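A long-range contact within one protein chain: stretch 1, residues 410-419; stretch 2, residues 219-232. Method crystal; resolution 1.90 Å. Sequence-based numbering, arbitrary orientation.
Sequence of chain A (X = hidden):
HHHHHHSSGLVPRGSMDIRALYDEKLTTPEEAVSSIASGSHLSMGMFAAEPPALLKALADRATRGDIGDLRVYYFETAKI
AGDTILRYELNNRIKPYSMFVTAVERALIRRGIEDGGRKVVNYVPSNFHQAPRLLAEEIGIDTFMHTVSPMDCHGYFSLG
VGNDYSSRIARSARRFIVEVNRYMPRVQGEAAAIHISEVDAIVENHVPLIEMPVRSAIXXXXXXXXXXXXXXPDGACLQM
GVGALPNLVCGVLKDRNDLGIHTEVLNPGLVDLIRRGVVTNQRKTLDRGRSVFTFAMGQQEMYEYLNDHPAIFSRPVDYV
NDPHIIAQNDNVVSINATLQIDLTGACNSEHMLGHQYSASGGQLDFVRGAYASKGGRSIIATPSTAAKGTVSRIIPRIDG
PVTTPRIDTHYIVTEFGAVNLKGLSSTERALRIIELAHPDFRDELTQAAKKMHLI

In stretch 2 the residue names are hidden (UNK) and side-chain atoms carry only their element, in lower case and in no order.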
ATOM      1  N   HIS A 410       8.304  -8.102   5.029  1.00 12.49           N
ATOM      2  CA  HIS A 410       9.722  -7.926   5.285  1.00 14.05           C
ATOM      3  C   HIS A 410      10.266  -9.124   6.046  1.00 13.77           C
ATOM      4  O   HIS A 410      10.907 -10.000   5.474  1.00 15.30           O
ATOM      5  CB  HIS A 410       9.943  -6.653   6.104  1.00 12.41           C
ATOM      6  CG  HIS A 410      11.381  -6.266   6.252  1.00 12.59           C
ATOM      7  ND1 HIS A 410      11.807  -5.328   7.168  1.00 12.71           N
ATOM      8  CD2 HIS A 410      12.490  -6.686   5.600  1.00 15.16           C
ATOM      9  CE1 HIS A 410      13.116  -5.188   7.074  1.00 15.03           C
ATOM     10  NE2 HIS A 410      13.556  -6.001   6.130  1.00 16.78           N
ATOM     11  N   TYR A 411       9.980  -9.159   7.339  1.00 12.51           N
ATOM     12  CA  TYR A 411      10.436 -10.233   8.200  1.00 13.79           C
ATOM     13  C   TYR A 411       9.268 -11.016   8.761  1.00 14.05           C
ATOM     14  O   TYR A 411       8.335 -10.429   9.306  1.00 12.92           O
ATOM     15  CB  TYR A 411      11.176  -9.650   9.408  1.00 13.51           C
ATOM     16  CG  TYR A 411      12.668  -9.485   9.265  1.00 14.36           C
ATOM     17  CD1 TYR A 411      13.531 -10.544   9.509  1.00 16.74           C
ATOM     18  CD2 TYR A 411      13.216  -8.261   8.918  1.00 18.90           C
ATOM     19  CE1 TYR A 411      14.898 -10.390   9.390  1.00 23.19           C
ATOM     20  CE2 TYR A 411      14.578  -8.097   8.795  1.00 19.80           C
ATOM     21  CZ  TYR A 411      15.415  -9.164   9.033  1.00 23.58           C
ATOM     22  OH  TYR A 411      16.774  -8.999   8.910  1.00 27.90           O
ATOM     23  N   ILE A 412       9.316 -12.339   8.653  1.00 13.17           N
ATOM     24  CA  ILE A 412       8.288 -13.149   9.296  1.00 12.76           C
ATOM     25  C   ILE A 412       8.951 -13.975  10.388  1.00 13.82           C
ATOM     26  O   ILE A 412      10.135 -14.285  10.292  1.00 13.04           O
ATOM     27  CB  ILE A 412       7.579 -14.075   8.312  1.00 12.77           C
ATOM     28  CG1 ILE A 412       8.592 -14.931   7.542  1.00 14.29           C
ATOM     29  CG2 ILE A 412       6.687 -13.243   7.363  1.00 13.29           C
ATOM     30  CD1 ILE A 412       7.944 -16.055   6.718  1.00 14.47           C
ATOM     31  N   VAL A 413       8.186 -14.310  11.421  1.00 13.45           N
ATOM     32  CA  VAL A 413       8.719 -15.040  12.571  1.00 13.93           C
ATOM     33  C   VAL A 413       7.711 -16.059  13.066  1.00 14.90           C
ATOM     34  O   VAL A 413       6.525 -15.756  13.171  1.00 13.06           O
ATOM     35  CB  VAL A 413       9.033 -14.094  13.739  1.00 16.48           C
ATOM     36  CG1 VAL A 413       9.325 -14.899  15.034  1.00 17.15           C
ATOM     37  CG2 VAL A 413      10.203 -13.167  13.373  1.00 15.16           C
ATOM     38  N   THR A 414       8.189 -17.276  13.348  1.00 15.41           N
ATOM     39  CA  THR A 414       7.411 -18.267  14.087  1.00 13.38           C
ATOM     40  C   THR A 414       8.315 -18.759  15.224  1.00 13.70           C
ATOM     41  O   THR A 414       9.424 -18.258  15.394  1.00 14.31           O
ATOM     42  CB  THR A 414       6.990 -19.488  13.212  1.00 13.57           C
ATOM     43  OG1 THR A 414       8.145 -20.288  12.916  1.00 14.20           O
ATOM     44  CG2 THR A 414       6.305 -19.060  11.892  1.00 12.54           C
ATOM     45  N   GLU A 415       7.853 -19.738  15.992  1.00 14.11           N
ATOM     46  CA  GLU A 415       8.680 -20.288  17.064  1.00 14.87           C
ATOM     47  C   GLU A 415       9.944 -20.982  16.522  1.00 15.47           C
ATOM     48  O   GLU A 415      10.888 -21.265  17.274  1.00 15.26           O
ATOM     49  CB  GLU A 415       7.863 -21.221  17.975  1.00 17.43           C
ATOM     50  CG  GLU A 415       7.457 -22.570  17.369  1.00 15.93           C
ATOM     51  CD  GLU A 415       6.104 -22.542  16.666  1.00 18.01           C
ATOM     52  OE1 GLU A 415       5.667 -21.464  16.202  1.00 16.84           O
ATOM     53  OE2 GLU A 415       5.461 -23.610  16.579  1.00 18.09           O
ATOM     54  N   PHE A 416       9.991 -21.215  15.215  1.00 13.16           N
ATOM     55  CA  PHE A 416      11.178 -21.848  14.600  1.00 15.84           C
ATOM     56  C   PHE A 416      12.198 -20.900  13.950  1.00 18.92           C
ATOM     57  O   PHE A 416      13.194 -21.342  13.378  1.00 15.97           O
ATOM     58  CB  PHE A 416      10.747 -22.941  13.620  1.00 18.43           C
ATOM     59  CG  PHE A 416       9.933 -24.024  14.271  1.00 17.40           C
ATOM     60  CD1 PHE A 416      10.510 -24.873  15.205  1.00 18.55           C
ATOM     61  CD2 PHE A 416       8.589 -24.160  13.990  1.00 14.88           C
ATOM     62  CE1 PHE A 416       9.759 -25.869  15.824  1.00 18.59           C
ATOM     63  CE2 PHE A 416       7.830 -25.153  14.597  1.00 18.10           C
ATOM     64  CZ  PHE A 416       8.411 -26.004  15.519  1.00 19.39           C
ATOM     65  N   GLY A 417      11.976 -19.594  14.052  1.00 14.91           N
ATOM     66  CA  GLY A 417      13.000 -18.666  13.600  1.00 13.87           C
ATOM     67  C   GLY A 417      12.420 -17.509  12.813  1.00 15.66           C
ATOM     68  O   GLY A 417      11.238 -17.235  12.927  1.00 14.14           O
ATOM     69  N   ALA A 418      13.253 -16.861  12.004  1.00 14.05           N
ATOM     70  CA  ALA A 418      12.867 -15.647  11.295  1.00 14.15           C
ATOM     71  C   ALA A 418      13.383 -15.679   9.860  1.00 16.01           C
ATOM     72  O   ALA A 418      14.436 -16.251   9.581  1.00 14.27           O
ATOM     73  CB  ALA A 418      13.427 -14.428  12.014  1.00 14.86           C
ATOM     74  N   VAL A 419      12.651 -15.050   8.949  1.00 13.65           N
ATOM     75  CA  VAL A 419      13.116 -14.952   7.567  1.00 14.78           C
ATOM     76  C   VAL A 419      12.841 -13.548   7.054  1.00 14.90           C
ATOM     77  O   VAL A 419      11.745 -13.037   7.228  1.00 14.51           O
ATOM     78  CB  VAL A 419      12.395 -15.968   6.654  1.00 18.33           C
ATOM     79  CG1 VAL A 419      12.810 -15.773   5.180  1.00 17.94           C
ATOM     80  CG2 VAL A 419      12.686 -17.395   7.109  1.00 17.96           C
ATOM     81  N   UNK A 219       2.801 -21.591  24.811  1.00 28.98           N
ATOM     82  CA  UNK A 219       4.232 -21.894  24.895  1.00 27.59           C
ATOM     83  C   UNK A 219       5.046 -21.252  23.758  1.00 21.95           C
ATOM     84  O   UNK A 219       6.148 -20.758  24.009  1.00 24.49           O
ATOM     85  c   UNK A 219       4.269 -23.426  24.805  1.00 28.78           C
ATOM     86  c   UNK A 219       1.964 -22.805  24.807  1.00 29.09           C
ATOM     87  c   UNK A 219       2.913 -23.865  25.293  1.00 30.20           C
ATOM     88  N   UNK A 220       4.522 -21.270  22.535  1.00 22.28           N
ATOM     89  CA  UNK A 220       5.277 -20.775  21.373  1.00 21.96           C
ATOM     90  C   UNK A 220       5.755 -19.338  21.532  1.00 21.40           C
ATOM     91  O   UNK A 220       6.722 -18.933  20.895  1.00 21.38           O
ATOM     92  o   UNK A 220       1.974 -23.322  19.466  1.00 29.56           O
ATOM     93  o   UNK A 220       2.496 -22.534  21.450  1.00 27.48           O
ATOM     94  c   UNK A 220       4.469 -20.895  20.084  1.00 20.43           C
ATOM     95  c   UNK A 220       4.124 -22.322  19.708  1.00 24.57           C
ATOM     96  c   UNK A 220       2.768 -22.757  20.250  1.00 28.38           C
ATOM     97  N   UNK A 221       5.076 -18.570  22.377  1.00 22.08           N
ATOM     98  CA  UNK A 221       5.394 -17.154  22.550  1.00 21.37           C
ATOM     99  C   UNK A 221       6.743 -16.950  23.210  1.00 20.58           C
ATOM    100  O   UNK A 221       7.353 -15.898  23.059  1.00 20.50           O
ATOM    101  c   UNK A 221       4.323 -16.441  23.388  1.00 23.31           C
ATOM    102  c   UNK A 221       1.636 -16.248  20.667  1.00 24.69           C
ATOM    103  c   UNK A 221       2.997 -16.205  22.676  1.00 22.74           C
ATOM    104  c   UNK A 221       1.893 -15.723  23.370  1.00 27.85           C
ATOM    105  c   UNK A 221       0.673 -15.510  22.735  1.00 26.80           C
ATOM    106  c   UNK A 221       0.551 -15.771  21.387  1.00 29.82           C
ATOM    107  o   UNK A 221      -0.659 -15.554  20.761  1.00 30.36           O
ATOM    108  c   UNK A 221       2.854 -16.458  21.318  1.00 23.73           C
ATOM    109  N   UNK A 222       7.201 -17.935  23.972  1.00 22.11           N
ATOM    110  CA  UNK A 222       8.500 -17.797  24.613  1.00 22.98           C
ATOM    111  C   UNK A 222       9.577 -17.685  23.548  1.00 19.62           C
ATOM    112  O   UNK A 222      10.361 -16.740  23.555  1.00 19.42           O
ATOM    113  c   UNK A 222       8.809 -18.945  25.583  1.00 22.72           C
ATOM    114  c   UNK A 222      10.218 -18.798  26.151  1.00 26.67           C
ATOM    115  o   UNK A 222       7.863 -18.910  26.659  1.00 28.20           O
ATOM    116  N   UNK A 223       9.606 -18.640  22.624  1.00 18.69           N
ATOM    117  CA  UNK A 223      10.617 -18.614  21.570  1.00 16.99           C
ATOM    118  C   UNK A 223      10.409 -17.407  20.664  1.00 17.06           C
ATOM    119  O   UNK A 223      11.354 -16.730  20.282  1.00 16.54           O
ATOM    120  o   UNK A 223      11.271 -19.684  19.512  1.00 22.44           O
ATOM    121  c   UNK A 223      10.546 -19.877  20.718  1.00 19.98           C
ATOM    122  N   UNK A 224       9.158 -17.161  20.297  1.00 17.92           N
ATOM    123  CA  UNK A 224       8.852 -16.022  19.442  1.00 15.87           C
ATOM    124  C   UNK A 224       9.295 -14.692  20.064  1.00 16.89           C
ATOM    125  O   UNK A 224       9.890 -13.862  19.389  1.00 16.15           O
ATOM    126  c   UNK A 224       5.554 -17.379  17.848  1.00 18.15           C
ATOM    127  c   UNK A 224       7.370 -15.998  19.069  1.00 17.35           C
ATOM    128  c   UNK A 224       7.045 -17.231  18.211  1.00 14.31           C
ATOM    129  c   UNK A 224       7.028 -14.668  18.342  1.00 18.34           C
ATOM    130  N   UNK A 225       9.013 -14.478  21.347  1.00 16.80           N
ATOM    131  CA  UNK A 225       9.378 -13.202  21.953  1.00 17.19           C
ATOM    132  C   UNK A 225      10.891 -13.000  21.959  1.00 16.78           C
ATOM    133  O   UNK A 225      11.366 -11.875  21.851  1.00 17.26           O
ATOM    134  c   UNK A 225       8.797 -13.058  23.368  1.00 18.30           C
ATOM    135  o   UNK A 225       9.329 -14.056  24.224  1.00 20.08           O
ATOM    136  N   UNK A 226      11.660 -14.082  22.078  1.00 19.40           N
ATOM    137  CA  UNK A 226      13.118 -13.950  22.037  1.00 17.97           C
ATOM    138  C   UNK A 226      13.681 -13.715  20.639  1.00 16.97           C
ATOM    139  O   UNK A 226      14.630 -12.949  20.473  1.00 18.71           O
ATOM    140  n   UNK A 226      12.679 -15.635  24.933  1.00 25.97           N
ATOM    141  c   UNK A 226      14.453 -14.376  25.138  1.00 25.23           C
ATOM    142  c   UNK A 226      13.704 -15.042  24.226  1.00 22.84           C
ATOM    143  c   UNK A 226      13.808 -15.121  22.737  1.00 19.16           C
ATOM    144  n   UNK A 226      13.894 -14.610  26.372  1.00 28.36           N
ATOM    145  c   UNK A 226      12.825 -15.375  26.222  1.00 25.01           C
ATOM    146  N   UNK A 227      13.094 -14.348  19.630  1.00 14.64           N
ATOM    147  CA  UNK A 227      13.561 -14.111  18.266  1.00 15.25           C
ATOM    148  C   UNK A 227      13.270 -12.651  17.888  1.00 16.49           C
ATOM    149  O   UNK A 227      14.101 -11.952  17.312  1.00 18.03           O
ATOM    150  c   UNK A 227      13.217 -16.506  17.598  1.00 17.07           C
ATOM    151  c   UNK A 227      12.867 -15.049  17.280  1.00 17.01           C
ATOM    152  c   UNK A 227      13.240 -14.693  15.838  1.00 15.20           C
ATOM    153  c   UNK A 227      12.193 -17.485  17.047  1.00 16.60           C
ATOM    154  N   UNK A 228      12.077 -12.196  18.221  1.00 16.37           N
ATOM    155  CA  UNK A 228      11.704 -10.808  17.947  1.00 18.31           C
ATOM    156  C   UNK A 228      12.625  -9.858  18.693  1.00 17.53           C
ATOM    157  O   UNK A 228      13.174  -8.922  18.109  1.00 17.79           O
ATOM    158  c   UNK A 228       9.939  -9.020  18.308  1.00 16.31           C
ATOM    159  c   UNK A 228      10.244 -10.534  18.348  1.00 16.50           C
ATOM    160  c   UNK A 228       7.843 -11.159  17.759  1.00 18.98           C
ATOM    161  c   UNK A 228       9.307 -11.315  17.428  1.00 14.94           C
ATOM    162  N   UNK A 229      12.819 -10.107  19.986  1.00 19.20           N
ATOM    163  CA  UNK A 229      13.665  -9.217  20.780  1.00 20.23           C
ATOM    164  C   UNK A 229      15.087  -9.129  20.218  1.00 20.07           C
ATOM    165  O   UNK A 229      15.723  -8.083  20.295  1.00 19.16           O
ATOM    166  c   UNK A 229      13.686  -9.642  22.254  1.00 20.73           C
ATOM    167  N   UNK A 230      15.588 -10.224  19.659  1.00 18.26           N
ATOM    168  CA  UNK A 230      16.920 -10.205  19.064  1.00 19.62           C
ATOM    169  C   UNK A 230      16.999  -9.247  17.873  1.00 22.00           C
ATOM    170  O   UNK A 230      18.080  -8.787  17.510  1.00 18.55           O
ATOM    171  c   UNK A 230      17.343 -11.605  18.615  1.00 21.21           C
ATOM    172  c   UNK A 230      17.755 -12.502  19.773  1.00 27.61           C
ATOM    173  o   UNK A 230      17.895 -12.003  20.913  1.00 25.92           O
ATOM    174  o   UNK A 230      17.949 -13.716  19.525  1.00 27.02           O
ATOM    175  N   UNK A 231      15.849  -8.957  17.266  1.00 22.18           N
ATOM    176  CA  UNK A 231      15.782  -8.078  16.099  1.00 21.96           C
ATOM    177  C   UNK A 231      15.539  -6.616  16.480  1.00 22.53           C
ATOM    178  O   UNK A 231      15.439  -5.753  15.609  1.00 23.15           O
ATOM    179  c   UNK A 231      14.676  -8.547  15.137  1.00 19.94           C
ATOM    180  c   UNK A 231      14.872  -9.916  14.483  1.00 21.63           C
ATOM    181  c   UNK A 231      16.007  -9.862  13.475  1.00 25.45           C
ATOM    182  c   UNK A 231      13.589 -10.401  13.823  1.00 20.74           C
ATOM    183  N   UNK A 232      15.430  -6.347  17.778  1.00 20.71           N
ATOM    184  CA  UNK A 232      15.272  -4.984  18.280  1.00 19.31           C
ATOM    185  C   UNK A 232      16.589  -4.455  18.844  1.00 25.23           C
ATOM    186  O   UNK A 232      17.087  -4.963  19.853  1.00 24.45           O
ATOM    187  c   UNK A 232      14.212  -4.928  19.395  1.00 17.81           C
ATOM    188  c   UNK A 232      13.990  -3.500  19.835  1.00 18.35           C
ATOM    189  c   UNK A 232      12.899  -5.547  18.910  1.00 15.38           C
TER
HETATM  190  O   HOH W   1       2.699 -23.694  16.881  1.00 19.03           O

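Position 219 has three side-chain carbons closing a ring onto the backbone nitrogen, and it touches nothing on stretch 1: Pro-219. Lacking an amide hydrogen, proline costs nothing near the beginning of a helix.

Position 220 carries three carbons, the third bearing two oxygens, and it lies against the side chain of Glu-415. This is Glu-220, its CG 3.6 Å from Glu-415 CD. The like-charged carboxylates approach to 4.5 Å between Glu-220 OE2 and Glu-415 OE2, yet each can accept from one shared water, 2.7 Å from Glu-220 OE2 and 2.8 Å from Glu-415 OE2.

At 221 one carbon leads to a six-carbon ring bearing an oxygen; the CA-to-CB bond points away from stretch 1, and no atom makes contact: Tyr-221, whose bulk the contact need not accommodate. At 222 one carbon carries an oxygen and a carbon, exposed and without contact: Thr-222, a polar residue at ease in solvent.

Position 223 has one carbon and one oxygen, the oxygen close to a backbone carbonyl of stretch 1. It is Ser-223, whose OG donates to Glu-415 O at 2.8 Å; so short a side chain places its hydroxyl right at the turn.

Position 224 has four carbons, forked at the first, one arm two carbons long; they lie against the Glu-415 backbone nitrogen and Val-413. In Ile-224, CG1 packs 3.4 Å from Glu-415 N, and CG2 lies 4.0 Å from Val-413 CG1. That buried amide has no partner.

Position 225, one carbon and one oxygen, makes no contact: Ser-225. Position 226, one carbon and a five-membered ring with two nitrogens, is out of reach: His-226, exposed, its ND1 donating a hydrogen bond to Thr-222 O at 2.9 Å.

Position 227 repeats the 224 fork, touching Thr-414 and Ala-418. As Ile-227, it sets CD1 3.3 Å from Thr-414 O and CG2 3.8 Å from Ala-418 CB, reaching both turn and strand.

The same fork at 228, a carbon near Val-413, gives Ile-228, its apolar CG1 4.3 Å from Val-413 CG1. A single carbon at 229 is Ala-229, and two carbons, the second with two oxygens, make 230 Asp-230, exposed; neither makes contact.

Position 231 has four carbons forked at the second, near Tyr-411, Val-413 and Ala-418: Leu-231. Its later fork puts CD2 4.3 Å from Tyr-411 CE1 and CD1 4.4 Å from Val-413 CG2. Position 232, three carbons forked at the first, is out of reach: Val-232, apolar and buried.

The contact sets one face of helix 220-230, with Leu-231 just beyond, against the turn Thr-414 to Gly-417 and strand 411-414, whose axis runs at 150° to the helix. Branched aliphatics pack against Val-413, while the serine hydroxyl and shared water serve the polar turn. Gly-417 has backbone angles that suit glycine.

Stretch 2, residues 219-232: PEYTSISHIIADLV
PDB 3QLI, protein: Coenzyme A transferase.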